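Local coordinates for ESX-5 secretion-associated protein EspG5 (Mycobacterium marinum, PDB 6VJ5) that acts as a specific cytoplasmic chaperone for PE/PPE proteins of the ESX-5 secretion system, keeping their dimers from aggregating, at residues R251-Q257 / W267-A273. Residues are numbered along the deposited sequence; the frame is centred on the assembly and turned at random.
Sequences RIALYQQ and WLAICPA
Six backbone hydrogen bonds join segments 251-257 and 267-273, which run antiparallel. Ala253 and Cys271 form a hydrogen-bonded pair, with Ala253 N to Cys271 O at 2.9 Å and Cys271 N to Ala253 O at 3.0 Å. Tyr255 and Ala269 form the next, with Ala269 N to Tyr255 O at 2.7 Å and Tyr255 N to Ala269 O at 3.2 Å. Ala273 N donates to Arg251 O (3.1 Å) at one end, and Gln257 N to Trp267 O (3.3 Å) at the other. Ile252-Pro272, Leu254-Ile270 and Gln256-Leu268 are the non-hydrogen-bonded pairs. Both strands are extended (phi/psi -121/131 at Ala253, -139/154 at Cys271); Ala273, at -74/58, leaves that conformation. The strand axes come within 4.5 Å, with 162° between their N-to-C directions.

On one face, Tyr255 takes chi1 p, which lays its ring over Ala269 CB, 3.8 Å from the Tyr255 ring centroid (CH-pi). Cys271 SG approaches the ring obliquely, 5.2 Å from the centroid. On the other face, Leu254 CD2 meets Ile270 CG1 at 3.7 Å and Leu268 CD2 at 4.4 Å. Leu268 (t, p) and Ile270 (m, t) also touch Met179 of helix 176-188. Arg251 CG lies 3.4 Å from Ala273 CB, and the guanidinium forms salt bridges with Asp246 and Glu159.

This is a beta hairpin within the large antiparallel sheet, between strands 234-247 and 172-175. Leu254, Gln256 and Leu268 reach PPE41, and Gln256 NE2 hydrogen-bonds a polar side chain there. Main-chain hydrogen bonds set the register, apolar contacts on both faces add to it, and the Leu254 face offers PPE41 apolar and polar groups.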
loop_
_atom_site.group_PDB
_atom_site.type_symbol
_atom_site.label_atom_id
_atom_site.label_comp_id
_atom_site.label_asym_id
_atom_site.label_seq_id
_atom_site.Cartn_x
_atom_site.Cartn_y
_atom_site.Cartn_z
ATOM N N ARG C 251 37.227 19.533 -9.618
ATOM C CA ARG C 251 36.438 18.363 -9.264
ATOM C C ARG C 251 37.231 17.444 -8.347
ATOM O O ARG C 251 38.358 17.053 -8.669
ATOM C CB ARG C 251 36.021 17.607 -10.524
ATOM C CG ARG C 251 35.177 16.370 -10.261
ATOM C CD ARG C 251 34.692 15.778 -11.570
ATOM N NE ARG C 251 33.769 16.678 -12.253
ATOM C CZ ARG C 251 33.564 16.682 -13.565
ATOM N NH1 ARG C 251 34.230 15.831 -14.340
ATOM N NH2 ARG C 251 32.697 17.535 -14.100
ATOM N N ILE C 252 36.625 17.089 -7.216
ATOM C CA ILE C 252 37.258 16.265 -6.194
ATOM C C ILE C 252 36.531 14.931 -6.107
ATOM O O ILE C 252 35.323 14.836 -6.356
ATOM C CB ILE C 252 37.252 16.976 -4.824
ATOM C CG1 ILE C 252 37.835 18.384 -4.958
ATOM C CG2 ILE C 252 38.017 16.162 -3.795
ATOM C CD1 ILE C 252 37.851 19.177 -3.662
ATOM N N ALA C 253 37.281 13.894 -5.738
ATOM C CA ALA C 253 36.752 12.548 -5.569
ATOM C C ALA C 253 37.005 12.087 -4.144
ATOM O O ALA C 253 38.130 12.190 -3.648
ATOM C CB ALA C 253 37.398 11.569 -6.554
ATOM N N LEU C 254 35.965 11.566 -3.499
ATOM C CA LEU C 254 36.048 11.060 -2.138
ATOM C C LEU C 254 35.519 9.637 -2.103
ATOM O O LEU C 254 34.483 9.336 -2.703
ATOM C CB LEU C 254 35.238 11.929 -1.172
ATOM C CG LEU C 254 35.556 13.422 -1.190
ATOM C CD1 LEU C 254 34.349 14.224 -0.742
ATOM C CD2 LEU C 254 36.747 13.704 -0.291
ATOM N N TYR C 255 36.222 8.765 -1.389
ATOM C CA TYR C 255 35.753 7.394 -1.260
ATOM C C TYR C 255 36.532 6.687 -0.167
ATOM O O TYR C 255 37.685 7.028 0.112
ATOM C CB TYR C 255 35.899 6.635 -2.582
ATOM C CG TYR C 255 37.332 6.510 -3.049
ATOM C CD1 TYR C 255 38.133 5.464 -2.613
ATOM C CD2 TYR C 255 37.885 7.438 -3.924
ATOM C CE1 TYR C 255 39.438 5.342 -3.036
ATOM C CE2 TYR C 255 39.195 7.322 -4.353
ATOM C CZ TYR C 255 39.965 6.270 -3.904
ATOM O OH TYR C 255 41.269 6.146 -4.321
ATOM N N GLN C 256 35.885 5.705 0.453
ATOM C CA GLN C 256 36.562 4.825 1.390
ATOM C C GLN C 256 37.370 3.782 0.628
ATOM O O GLN C 256 37.042 3.416 -0.503
ATOM C CB GLN C 256 35.555 4.127 2.304
ATOM C CG GLN C 256 35.082 4.972 3.467
ATOM C CD GLN C 256 33.900 4.355 4.185
ATOM O OE1 GLN C 256 34.059 3.580 5.129
ATOM N NE2 GLN C 256 32.702 4.695 3.737
ATOM N N GLN C 257 38.434 3.305 1.259
ATOM C CA GLN C 257 39.232 2.217 0.717
ATOM C C GLN C 257 38.898 0.924 1.448
ATOM O O GLN C 257 38.464 0.938 2.601
ATOM C CB GLN C 257 40.720 2.533 0.839
ATOM C CG GLN C 257 41.169 3.603 -0.133
ATOM C CD GLN C 257 42.643 3.888 -0.039
ATOM O OE1 GLN C 257 43.271 3.620 0.985
ATOM N NE2 GLN C 257 43.211 4.430 -1.111
ATOM N N TRP C 267 39.231 4.383 6.411
ATOM C CA TRP C 267 40.006 5.471 5.825
ATOM C C TRP C 267 39.255 6.071 4.645
ATOM O O TRP C 267 38.747 5.337 3.791
ATOM C CB TRP C 267 41.384 4.974 5.364
ATOM C CG TRP C 267 42.255 4.534 6.493
ATOM C CD1 TRP C 267 42.259 3.312 7.096
ATOM C CD2 TRP C 267 43.245 5.318 7.169
ATOM N NE1 TRP C 267 43.188 3.285 8.107
ATOM C CE2 TRP C 267 43.808 4.505 8.172
ATOM C CE3 TRP C 267 43.711 6.627 7.024
ATOM C CZ2 TRP C 267 44.812 4.956 9.024
ATOM C CZ3 TRP C 267 44.707 7.076 7.873
ATOM C CH2 TRP C 267 45.246 6.242 8.859
ATOM N N LEU C 268 39.193 7.402 4.600
ATOM C CA LEU C 268 38.612 8.130 3.480
ATOM C C LEU C 268 39.737 8.663 2.602
ATOM O O LEU C 268 40.660 9.318 3.096
ATOM C CB LEU C 268 37.727 9.281 3.963
ATOM C CG LEU C 268 36.936 10.012 2.874
ATOM C CD1 LEU C 268 35.801 9.143 2.332
ATOM C CD2 LEU C 268 36.399 11.346 3.382
ATOM N N ALA C 269 39.662 8.364 1.311
ATOM C CA ALA C 269 40.615 8.867 0.336
ATOM C C ALA C 269 40.099 10.181 -0.232
ATOM O O ALA C 269 38.949 10.263 -0.672
ATOM C CB ALA C 269 40.825 7.853 -0.788
ATOM N N ILE C 270 40.941 11.207 -0.194
ATOM C CA ILE C 270 40.639 12.512 -0.769
ATOM C C ILE C 270 41.595 12.702 -1.935
ATOM O O ILE C 270 42.814 12.759 -1.739
ATOM C CB ILE C 270 40.778 13.643 0.260
ATOM C CG1 ILE C 270 39.920 13.333 1.486
ATOM C CG2 ILE C 270 40.359 14.969 -0.362
ATOM C CD1 ILE C 270 40.183 14.249 2.661
ATOM N N CYS C 271 41.049 12.787 -3.143
ATOM C CA CYS C 271 41.830 12.690 -4.364
ATOM C C CYS C 271 41.347 13.707 -5.381
ATOM O O CYS C 271 40.191 14.141 -5.332
ATOM C CB CYS C 271 41.721 11.281 -4.971
ATOM S SG CYS C 271 42.422 9.967 -3.944
ATOM N N PRO C 272 42.218 14.127 -6.298
ATOM C CA PRO C 272 41.742 14.880 -7.463
ATOM C C PRO C 272 41.056 13.935 -8.431
ATOM O O PRO C 272 41.518 12.816 -8.666
ATOM C CB PRO C 272 43.024 15.473 -8.055
ATOM C CG PRO C 272 44.091 14.492 -7.673
ATOM C CD PRO C 272 43.679 13.910 -6.330
ATOM N N ALA C 273 39.936 14.387 -8.990
ATOM C CA ALA C 273 39.111 13.524 -9.824
ATOM C C ALA C 273 39.733 13.261 -11.189
ATOM O O ALA C 273 39.118 13.550 -12.221
ATOM C CB ALA C 273 37.720 14.139 -9.996
#